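Local coordinates for Serine/threonine-protein phosphatase 2A regulatory subunit B'' subunit alpha (Homo sapiens, PDB 4I5J) that serves as a calcium-binding regulatory subunit of protein phosphatase 2A, this chain being its EF-hand portion, and might modulate substrate selectivity and catalytic activity, at residues Asp11-Phe16 with Thr83-Ser88; Asp143-Ser148 with Phe270-Lys275; Tyr60-Ile65 with Ser172-Val177. All blocks are in the same frame, centred on the assembly; numbering follows the deposited sequence.

Contact 1: residues Asp11-Phe16 with Thr83-Ser88; sequences DDASKF and TEIRKS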
loop_
_atom_site.group_PDB
_atom_site.type_symbol
_atom_site.label_atom_id
_atom_site.label_comp_id
_atom_site.label_asym_id
_atom_site.label_seq_id
_atom_site.Cartn_x
_atom_site.Cartn_y
_atom_site.Cartn_z
ATOM N N ASP A 11 -17.844 -23.097 0.510
ATOM C CA ASP A 11 -18.458 -21.834 0.165
ATOM C C ASP A 11 -17.909 -21.290 -1.163
ATOM O O ASP A 11 -17.101 -21.959 -1.822
ATOM C CB ASP A 11 -18.340 -20.826 1.322
ATOM C CG ASP A 11 -16.895 -20.447 1.654
ATOM O OD1 ASP A 11 -15.948 -20.923 0.990
ATOM O OD2 ASP A 11 -16.710 -19.641 2.590
ATOM N N ASP A 12 -18.375 -20.098 -1.553
ATOM C CA ASP A 12 -17.975 -19.464 -2.802
ATOM C C ASP A 12 -16.470 -19.251 -2.817
ATOM O O ASP A 12 -15.812 -19.474 -3.825
ATOM C CB ASP A 12 -18.686 -18.114 -2.982
ATOM C CG ASP A 12 -20.179 -18.263 -3.272
ATOM O OD1 ASP A 12 -20.681 -19.403 -3.240
ATOM O OD2 ASP A 12 -20.858 -17.233 -3.504
ATOM N N ALA A 13 -15.939 -18.809 -1.683
ATOM C CA ALA A 13 -14.514 -18.552 -1.537
ATOM C C ALA A 13 -13.731 -19.831 -1.797
ATOM O O ALA A 13 -12.805 -19.837 -2.591
ATOM C CB ALA A 13 -14.220 -18.011 -0.143
ATOM N N SER A 14 -14.137 -20.917 -1.143
ATOM C CA SER A 14 -13.502 -22.223 -1.315
ATOM C C SER A 14 -13.559 -22.742 -2.756
ATOM O O SER A 14 -12.572 -23.279 -3.264
ATOM C CB SER A 14 -14.121 -23.247 -0.367
ATOM O OG SER A 14 -13.730 -22.981 0.971
ATOM N N LYS A 15 -14.701 -22.571 -3.417
ATOM C CA LYS A 15 -14.821 -23.003 -4.809
ATOM C C LYS A 15 -13.992 -22.113 -5.735
ATOM O O LYS A 15 -13.461 -22.570 -6.741
ATOM C CB LYS A 15 -16.277 -23.000 -5.266
ATOM C CG LYS A 15 -17.205 -23.977 -4.526
ATOM C CD LYS A 15 -18.682 -23.687 -4.898
ATOM C CE LYS A 15 -19.686 -24.449 -4.029
ATOM N NZ LYS A 15 -21.095 -24.060 -4.359
ATOM N N PHE A 16 -13.901 -20.828 -5.412
ATOM C CA PHE A 16 -13.100 -19.928 -6.226
ATOM C C PHE A 16 -11.637 -20.348 -6.180
ATOM O O PHE A 16 -10.953 -20.393 -7.213
ATOM C CB PHE A 16 -13.233 -18.490 -5.727
ATOM C CG PHE A 16 -12.393 -17.505 -6.496
ATOM C CD1 PHE A 16 -12.839 -16.988 -7.696
ATOM C CD2 PHE A 16 -11.154 -17.098 -6.014
ATOM C CE1 PHE A 16 -12.068 -16.073 -8.406
ATOM C CE2 PHE A 16 -10.377 -16.186 -6.715
ATOM C CZ PHE A 16 -10.836 -15.674 -7.913
ATOM N N THR A 83 -10.416 -17.747 3.459
ATOM C CA THR A 83 -10.803 -16.837 4.545
ATOM C C THR A 83 -10.621 -15.396 4.097
ATOM O O THR A 83 -11.504 -14.551 4.287
ATOM C CB THR A 83 -9.955 -17.056 5.827
ATOM O OG1 THR A 83 -10.097 -18.405 6.272
ATOM C CG2 THR A 83 -10.415 -16.150 6.927
ATOM N N GLU A 84 -9.484 -15.131 3.462
ATOM C CA GLU A 84 -9.200 -13.794 2.971
ATOM C C GLU A 84 -10.178 -13.359 1.888
ATOM O O GLU A 84 -10.602 -12.202 1.856
ATOM C CB GLU A 84 -7.749 -13.688 2.507
ATOM C CG GLU A 84 -6.796 -13.830 3.688
ATOM C CD GLU A 84 -5.346 -13.775 3.279
ATOM O OE1 GLU A 84 -5.051 -14.059 2.094
ATOM O OE2 GLU A 84 -4.507 -13.452 4.138
ATOM N N ILE A 85 -10.569 -14.278 1.015
ATOM C CA ILE A 85 -11.525 -13.911 -0.008
ATOM C C ILE A 85 -12.890 -13.651 0.603
ATOM O O ILE A 85 -13.600 -12.700 0.218
ATOM C CB ILE A 85 -11.623 -14.969 -1.096
ATOM C CG1 ILE A 85 -10.324 -14.997 -1.881
ATOM C CG2 ILE A 85 -12.757 -14.635 -2.065
ATOM C CD1 ILE A 85 -10.329 -15.959 -2.994
ATOM N N ARG A 86 -13.240 -14.489 1.573
ATOM C CA ARG A 86 -14.544 -14.438 2.231
ATOM C C ARG A 86 -14.732 -13.112 2.965
ATOM O O ARG A 86 -15.839 -12.593 3.034
ATOM C CB ARG A 86 -14.649 -15.609 3.208
ATOM C CG ARG A 86 -16.009 -15.869 3.813
ATOM C CD ARG A 86 -15.901 -17.029 4.819
ATOM N NE ARG A 86 -15.245 -18.186 4.216
ATOM C CZ ARG A 86 -14.233 -18.858 4.757
ATOM N NH1 ARG A 86 -13.741 -18.498 5.943
ATOM N NH2 ARG A 86 -13.712 -19.897 4.109
ATOM N N LYS A 87 -13.652 -12.548 3.501
ATOM C CA LYS A 87 -13.743 -11.247 4.184
ATOM C C LYS A 87 -13.601 -10.028 3.263
ATOM O O LYS A 87 -13.679 -8.888 3.715
ATOM C CB LYS A 87 -12.728 -11.164 5.325
ATOM C CG LYS A 87 -13.016 -12.136 6.471
ATOM C CD LYS A 87 -11.805 -12.285 7.384
ATOM C CE LYS A 87 -12.080 -13.306 8.488
ATOM N NZ LYS A 87 -10.922 -13.461 9.416
ATOM N N SER A 88 -13.433 -10.270 1.966
ATOM C CA SER A 88 -13.260 -9.194 0.995
ATOM C C SER A 88 -14.491 -9.039 0.106
ATOM O O SER A 88 -15.390 -9.868 0.141
ATOM C CB SER A 88 -12.052 -9.495 0.101
ATOM O OG SER A 88 -12.407 -10.428 -0.910
#
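Asp11 holds CG between its backbone N and carbonyl carbon (chi1 64°), while Arg86 sets CG anti to its backbone N and then bends at chi3 (-51°), and these torsions bring carboxylate and guanidinium within bonding range. Arg86 NE donates to Asp11 OD2 over 2.6 Å in a salt bridge. The bond is somewhat bent, and the oxygen lies tilted from the guanidinium plane. Asp11 is also the N-cap of helix 12-20: its other oxygen, OD1, accepts from Ser14 N at 2.8 Å in a nearly straight capping bond. Aspartate suits this place because a short carboxylate can fold back on the first helical turn and still offer an oxygen outward.

The rest is apolar. Ala13 CB rests against Ile85 CB at 4.1 Å, its small methyl letting the two backbones draw close. Phe16 CD2 meets the tip of Ile85, CD1, at 3.3 Å, and Leu91 of helix 90-97 touches both side chains. Helices 12-20 and 82-86, both in the EF-hand region near the chain's start, are thereby joined. With one oxygen on the helix amide and the other on the arginine, the carboxylate is held against turning, and both partners would probably stabilise its negative charge.

Contact 2: residues Asp143-Ser148 with Phe270-Lys275; sequences DQASSS and FFNLEK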
loop_
_atom_site.group_PDB
_atom_site.type_symbol
_atom_site.label_atom_id
_atom_site.label_comp_id
_atom_site.label_asym_id
_atom_site.label_seq_id
_atom_site.Cartn_x
_atom_site.Cartn_y
_atom_site.Cartn_z
ATOM N N ASP A 143 6.590 16.371 -4.087
ATOM C CA ASP A 143 7.429 17.438 -3.546
ATOM C C ASP A 143 8.027 17.113 -2.179
ATOM O O ASP A 143 7.832 17.863 -1.217
ATOM C CB ASP A 143 6.640 18.746 -3.493
ATOM C CG ASP A 143 6.195 19.207 -4.870
ATOM O OD1 ASP A 143 7.020 19.164 -5.809
ATOM O OD2 ASP A 143 5.018 19.597 -5.019
ATOM N N GLN A 144 8.744 15.991 -2.111
ATOM C CA GLN A 144 9.398 15.531 -0.880
ATOM C C GLN A 144 8.454 15.370 0.305
ATOM O O GLN A 144 8.860 15.577 1.453
ATOM C CB GLN A 144 10.546 16.460 -0.490
ATOM C CG GLN A 144 11.766 16.318 -1.353
ATOM C CD GLN A 144 12.638 17.540 -1.289
ATOM O OE1 GLN A 144 12.244 18.615 -1.737
ATOM N NE2 GLN A 144 13.827 17.394 -0.721
ATOM N N ALA A 145 7.210 14.988 0.022
ATOM C CA ALA A 145 6.191 14.860 1.057
ATOM C C ALA A 145 6.620 13.887 2.155
ATOM O O ALA A 145 6.227 14.045 3.312
ATOM C CB ALA A 145 4.866 14.428 0.455
ATOM N N SER A 146 7.432 12.894 1.784
ATOM C CA SER A 146 7.913 11.873 2.716
ATOM C C SER A 146 9.369 12.101 3.132
ATOM O O SER A 146 10.184 12.590 2.341
ATOM C CB SER A 146 7.740 10.479 2.110
ATOM O OG SER A 146 6.369 10.186 1.902
ATOM N N SER A 147 9.685 11.744 4.380
ATOM C CA SER A 147 11.017 11.969 4.941
ATOM C C SER A 147 12.031 10.965 4.423
ATOM O O SER A 147 11.674 9.826 4.104
ATOM C CB SER A 147 10.961 11.896 6.476
ATOM O OG SER A 147 10.865 10.556 6.942
ATOM N N SER A 148 13.301 11.356 4.370
ATOM C CA SER A 148 14.326 10.431 3.901
ATOM C C SER A 148 14.423 9.178 4.774
ATOM O O SER A 148 14.884 8.119 4.316
ATOM C CB SER A 148 15.687 11.108 3.846
ATOM O OG SER A 148 16.323 11.045 5.107
ATOM N N PHE A 270 4.947 12.019 11.998
ATOM C CA PHE A 270 6.315 11.474 12.026
ATOM C C PHE A 270 7.096 11.448 10.723
ATOM O O PHE A 270 8.330 11.315 10.748
ATOM C CB PHE A 270 6.346 10.085 12.671
ATOM C CG PHE A 270 6.085 10.120 14.145
ATOM C CD1 PHE A 270 4.876 9.684 14.667
ATOM C CD2 PHE A 270 7.038 10.646 15.009
ATOM C CE1 PHE A 270 4.635 9.746 16.026
ATOM C CE2 PHE A 270 6.801 10.726 16.362
ATOM C CZ PHE A 270 5.601 10.270 16.879
ATOM N N PHE A 271 6.416 11.551 9.583
ATOM C CA PHE A 271 7.163 11.469 8.332
ATOM C C PHE A 271 6.575 12.158 7.096
ATOM O O PHE A 271 7.098 11.983 5.999
ATOM C CB PHE A 271 7.571 10.022 8.021
ATOM C CG PHE A 271 6.414 9.076 7.834
ATOM C CD1 PHE A 271 5.677 9.087 6.658
ATOM C CD2 PHE A 271 6.095 8.147 8.807
ATOM C CE1 PHE A 271 4.631 8.211 6.471
ATOM C CE2 PHE A 271 5.048 7.268 8.628
ATOM C CZ PHE A 271 4.313 7.303 7.452
ATOM N N ASN A 272 5.513 12.943 7.272
ATOM C CA ASN A 272 4.987 13.795 6.191
ATOM C C ASN A 272 4.874 15.235 6.714
ATOM O O ASN A 272 3.804 15.676 7.149
ATOM C CB ASN A 272 3.646 13.257 5.649
ATOM C CG ASN A 272 3.204 13.936 4.336
ATOM O OD1 ASN A 272 3.318 15.152 4.171
ATOM N ND2 ASN A 272 2.682 13.136 3.407
ATOM N N LEU A 273 6.001 15.946 6.696
ATOM C CA LEU A 273 6.115 17.268 7.330
ATOM C C LEU A 273 5.080 18.236 6.806
ATOM O O LEU A 273 4.534 19.025 7.563
ATOM C CB LEU A 273 7.511 17.857 7.096
ATOM C CG LEU A 273 7.882 19.185 7.772
ATOM C CD1 LEU A 273 7.725 19.085 9.289
ATOM C CD2 LEU A 273 9.314 19.600 7.407
ATOM N N GLU A 274 4.830 18.168 5.498
ATOM C CA GLU A 274 3.848 19.006 4.817
ATOM C C GLU A 274 2.434 18.776 5.332
ATOM O O GLU A 274 1.730 19.723 5.675
ATOM C CB GLU A 274 3.870 18.730 3.309
ATOM C CG GLU A 274 4.988 19.412 2.528
ATOM C CD GLU A 274 4.835 19.215 1.021
ATOM O OE1 GLU A 274 4.561 18.070 0.599
ATOM O OE2 GLU A 274 4.975 20.206 0.262
ATOM N N LYS A 275 2.009 17.517 5.358
ATOM C CA LYS A 275 0.684 17.162 5.869
ATOM C C LYS A 275 0.579 17.377 7.383
ATOM O O LYS A 275 -0.523 17.406 7.928
ATOM C CB LYS A 275 0.314 15.708 5.519
ATOM C CG LYS A 275 -0.025 15.441 4.058
ATOM C CD LYS A 275 -0.497 13.993 3.843
ATOM C CE LYS A 275 -0.938 13.739 2.384
ATOM N NZ LYS A 275 -1.060 12.283 2.026
HETATM O O HOH W 1 10.833 11.177 9.623
#
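Asn272 lies over the backbone carbonyl of Ala145, its CG 3.2 Å from Ala145 O, and its CA-H points at the same oxygen in a CA-H...O contact of 3.1 Å. With CG anti to its backbone N (chi1 -168°), the amide folds over its own helix start, where OD1 accepts from Lys275 N at 3.0 Å and N-caps helix 273-277. The donor sits above the amide carbonyl plane. An alanine here would probably leave Lys275 N without its cap and open a gap over the Ala145 carbonyl.

Ser147 N donates to Phe271 O over 3.1 Å, a bond bent to 136°, and Ser146 CA adds a CA-H...O contact to that carbonyl. Ser147 OG packs 3.5 Å from Phe271 CB. The same hydroxyl caps Ile150 N of helix 148-154 and donates to a water that bridges to Phe270 O, a double role suited to serine. At the exposed end Glu274 OE1 lies 3.7 Å from Ala145 CB, and its carboxylate comes near that of Asp143 without touching; if both are ionised, these like charges would probably repel mildly.

Phe271 turns its ring toward Trp195 of helix 189-199, its side chain about 13 Å from the calcium ion. Loop 143-148 runs roughly antiparallel to the join between helices 263-271 and 273-277, an N-cap in each segment, and this capped loop-to-helix join packs beside the calcium-binding EF-hand.

Contact 3: residues Tyr60-Ile65 with Ser172-Val177; sequences YITTVI and SYADFV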
loop_
_atom_site.group_PDB
_atom_site.type_symbol
_atom_site.label_atom_id
_atom_site.label_comp_id
_atom_site.label_asym_id
_atom_site.label_seq_id
_atom_site.Cartn_x
_atom_site.Cartn_y
_atom_site.Cartn_z
ATOM N N TYR A 60 -1.554 -3.245 -16.861
ATOM C CA TYR A 60 -2.902 -3.209 -16.278
ATOM C C TYR A 60 -3.143 -4.463 -15.444
ATOM O O TYR A 60 -3.575 -4.386 -14.298
ATOM C CB TYR A 60 -3.984 -3.061 -17.363
ATOM C CG TYR A 60 -5.379 -3.235 -16.818
ATOM C CD1 TYR A 60 -5.990 -2.227 -16.088
ATOM C CD2 TYR A 60 -6.075 -4.424 -17.007
ATOM C CE1 TYR A 60 -7.280 -2.396 -15.562
ATOM C CE2 TYR A 60 -7.359 -4.604 -16.490
ATOM C CZ TYR A 60 -7.955 -3.590 -15.782
ATOM O OH TYR A 60 -9.224 -3.775 -15.284
ATOM N N ILE A 61 -2.833 -5.619 -16.012
ATOM C CA ILE A 61 -2.970 -6.874 -15.298
ATOM C C ILE A 61 -2.101 -6.918 -14.032
ATOM O O ILE A 61 -2.577 -7.299 -12.959
ATOM C CB ILE A 61 -2.674 -8.050 -16.225
ATOM C CG1 ILE A 61 -3.770 -8.126 -17.303
ATOM C CG2 ILE A 61 -2.579 -9.355 -15.425
ATOM C CD1 ILE A 61 -3.527 -9.192 -18.346
ATOM N N THR A 62 -0.846 -6.498 -14.147
ATOM C CA THR A 62 0.043 -6.428 -12.989
ATOM C C THR A 62 -0.566 -5.548 -11.906
ATOM O O THR A 62 -0.533 -5.874 -10.710
ATOM C CB THR A 62 1.395 -5.805 -13.386
ATOM O OG1 THR A 62 2.109 -6.695 -14.252
ATOM C CG2 THR A 62 2.240 -5.517 -12.140
ATOM N N THR A 63 -1.136 -4.419 -12.338
ATOM C CA THR A 63 -1.667 -3.444 -11.400
ATOM C C THR A 63 -2.927 -3.960 -10.710
ATOM O O THR A 63 -3.067 -3.813 -9.490
ATOM C CB THR A 63 -1.944 -2.117 -12.091
ATOM O OG1 THR A 63 -0.716 -1.619 -12.646
ATOM C CG2 THR A 63 -2.496 -1.106 -11.110
ATOM N N VAL A 64 -3.830 -4.584 -11.470
ATOM C CA VAL A 64 -5.041 -5.133 -10.870
ATOM C C VAL A 64 -4.674 -6.240 -9.891
ATOM O O VAL A 64 -5.255 -6.348 -8.797
ATOM C CB VAL A 64 -6.027 -5.689 -11.918
ATOM C CG1 VAL A 64 -7.220 -6.393 -11.220
ATOM C CG2 VAL A 64 -6.510 -4.570 -12.833
ATOM N N ILE A 65 -3.715 -7.073 -10.274
ATOM C CA ILE A 65 -3.291 -8.127 -9.358
ATOM C C ILE A 65 -2.696 -7.534 -8.063
ATOM O O ILE A 65 -3.011 -8.010 -6.983
ATOM C CB ILE A 65 -2.362 -9.137 -10.036
ATOM C CG1 ILE A 65 -3.137 -9.840 -11.145
ATOM C CG2 ILE A 65 -1.830 -10.175 -9.028
ATOM C CD1 ILE A 65 -2.338 -10.822 -11.934
ATOM N N SER A 172 10.335 -1.840 -7.689
ATOM C CA SER A 172 9.735 -2.298 -8.937
ATOM C C SER A 172 8.411 -1.598 -9.155
ATOM O O SER A 172 7.896 -0.920 -8.252
ATOM C CB SER A 172 9.497 -3.807 -8.897
ATOM O OG SER A 172 8.531 -4.120 -7.898
ATOM N N TYR A 173 7.845 -1.783 -10.343
ATOM C CA TYR A 173 6.516 -1.261 -10.636
ATOM C C TYR A 173 5.462 -1.781 -9.637
ATOM O O TYR A 173 4.624 -1.018 -9.126
ATOM C CB TYR A 173 6.084 -1.602 -12.090
ATOM C CG TYR A 173 4.702 -1.061 -12.354
ATOM C CD1 TYR A 173 4.502 0.290 -12.609
ATOM C CD2 TYR A 173 3.587 -1.882 -12.270
ATOM C CE1 TYR A 173 3.220 0.800 -12.829
ATOM C CE2 TYR A 173 2.309 -1.383 -12.481
ATOM C CZ TYR A 173 2.134 -0.051 -12.753
ATOM O OH TYR A 173 0.854 0.426 -12.915
ATOM N N ALA A 174 5.502 -3.085 -9.367
ATOM C CA ALA A 174 4.496 -3.713 -8.515
ATOM C C ALA A 174 4.565 -3.119 -7.127
ATOM O O ALA A 174 3.547 -2.734 -6.540
ATOM C CB ALA A 174 4.708 -5.231 -8.467
ATOM N N ASP A 175 5.776 -3.024 -6.594
ATOM C CA ASP A 175 5.949 -2.431 -5.281
ATOM C C ASP A 175 5.591 -0.948 -5.224
ATOM O O ASP A 175 5.204 -0.433 -4.174
ATOM C CB ASP A 175 7.359 -2.680 -4.784
ATOM C CG ASP A 175 7.511 -4.076 -4.223
ATOM O OD1 ASP A 175 6.565 -4.561 -3.533
ATOM O OD2 ASP A 175 8.557 -4.683 -4.472
ATOM N N PHE A 176 5.731 -0.258 -6.348
ATOM C CA PHE A 176 5.336 1.136 -6.404
ATOM C C PHE A 176 3.825 1.254 -6.213
ATOM O O PHE A 176 3.351 2.178 -5.548
ATOM C CB PHE A 176 5.750 1.782 -7.726
ATOM C CG PHE A 176 5.264 3.186 -7.858
ATOM C CD1 PHE A 176 5.795 4.183 -7.056
ATOM C CD2 PHE A 176 4.245 3.495 -8.722
ATOM C CE1 PHE A 176 5.342 5.481 -7.150
ATOM C CE2 PHE A 176 3.787 4.800 -8.841
ATOM C CZ PHE A 176 4.330 5.793 -8.039
ATOM N N VAL A 177 3.073 0.319 -6.798
ATOM C CA VAL A 177 1.622 0.270 -6.593
ATOM C C VAL A 177 1.248 0.286 -5.110
ATOM O O VAL A 177 0.381 1.061 -4.692
ATOM C CB VAL A 177 0.965 -0.930 -7.320
ATOM C CG1 VAL A 177 -0.546 -0.897 -7.127
ATOM C CG2 VAL A 177 1.271 -0.866 -8.842
#
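Thr63 and Tyr173 join two helices of the mainly helical EF-hand architecture: helix 54-72, in the first EF-hand region, and helix 173-184, in the EF-hand pair that follows. The short segments cross at -42° with their axes 9.6 Å apart, a spacing that leaves room for side chains between them. Nearest in backbone terms are Thr63 and Ala174, whose CA atoms lie 6.8 Å apart.

The tight part is the buried end of Tyr173. Its CG stands anti to the backbone N (chi1 179°), which extends the ring across to helix 54-72, and its phenol donates to Thr63 OG1. Thr63 OG1 approaches at the ring's edge, in its plane, and also lies 3.0 Å from Tyr173 CE2. The threonine hydroxyl is in turn bonded to Arg59 O one turn back, so both polar atoms find partners within the core. Threonine suits the place, because its hydroxyl can serve the backbone of its own helix and the phenol together, while its methyl remains for apolar packing. Tyrosine likewise combines a long apolar ring with a polar tip. Phe122 meets that ring edge-to-face, and Phe115 of helix 112-125 touches both Thr63 and Tyr173. Val177, also buried, makes a lighter touch, its CG2 standing 4.4 Å from Thr63 OG1.

Toward the partly exposed side, at Thr62 and Ala174, the fit is looser. Thr62 sends its methyl, CG2, to the same ring's edge, 3.9 Å from Tyr173 CD2. Its hydroxyl turns back to Ser58 O, leaving the methyl to face the neighbouring helix. Small Ala174 lets the helices come near here, yet its CB only grazes Thr62 CG2 at 4.4 Å. Against these distances, Tyr173 OH and Thr63 OG1 are 2.6 Å apart.

How the contacts relate
Contact 3 sits nearest the middle of the chain and is buried, joining the first EF-hand region to the EF-hand pair through a neutral hydroxyl bond and methyls. Contact 1 is partly buried, about 23 Å away between centres, and stays within the first region; there a salt bridge flanks an apolar patch. Its helix 82-86 follows helix 54-72 of contact 3 in the chain. Contact 2, buried but with an exposed acidic rim, lies on the opposite side of the chain's centre from contact 1, their centres about 38 Å apart, and relies mostly on backbone carbonyls. Each contact contains a helix N-cap, yet none touches another.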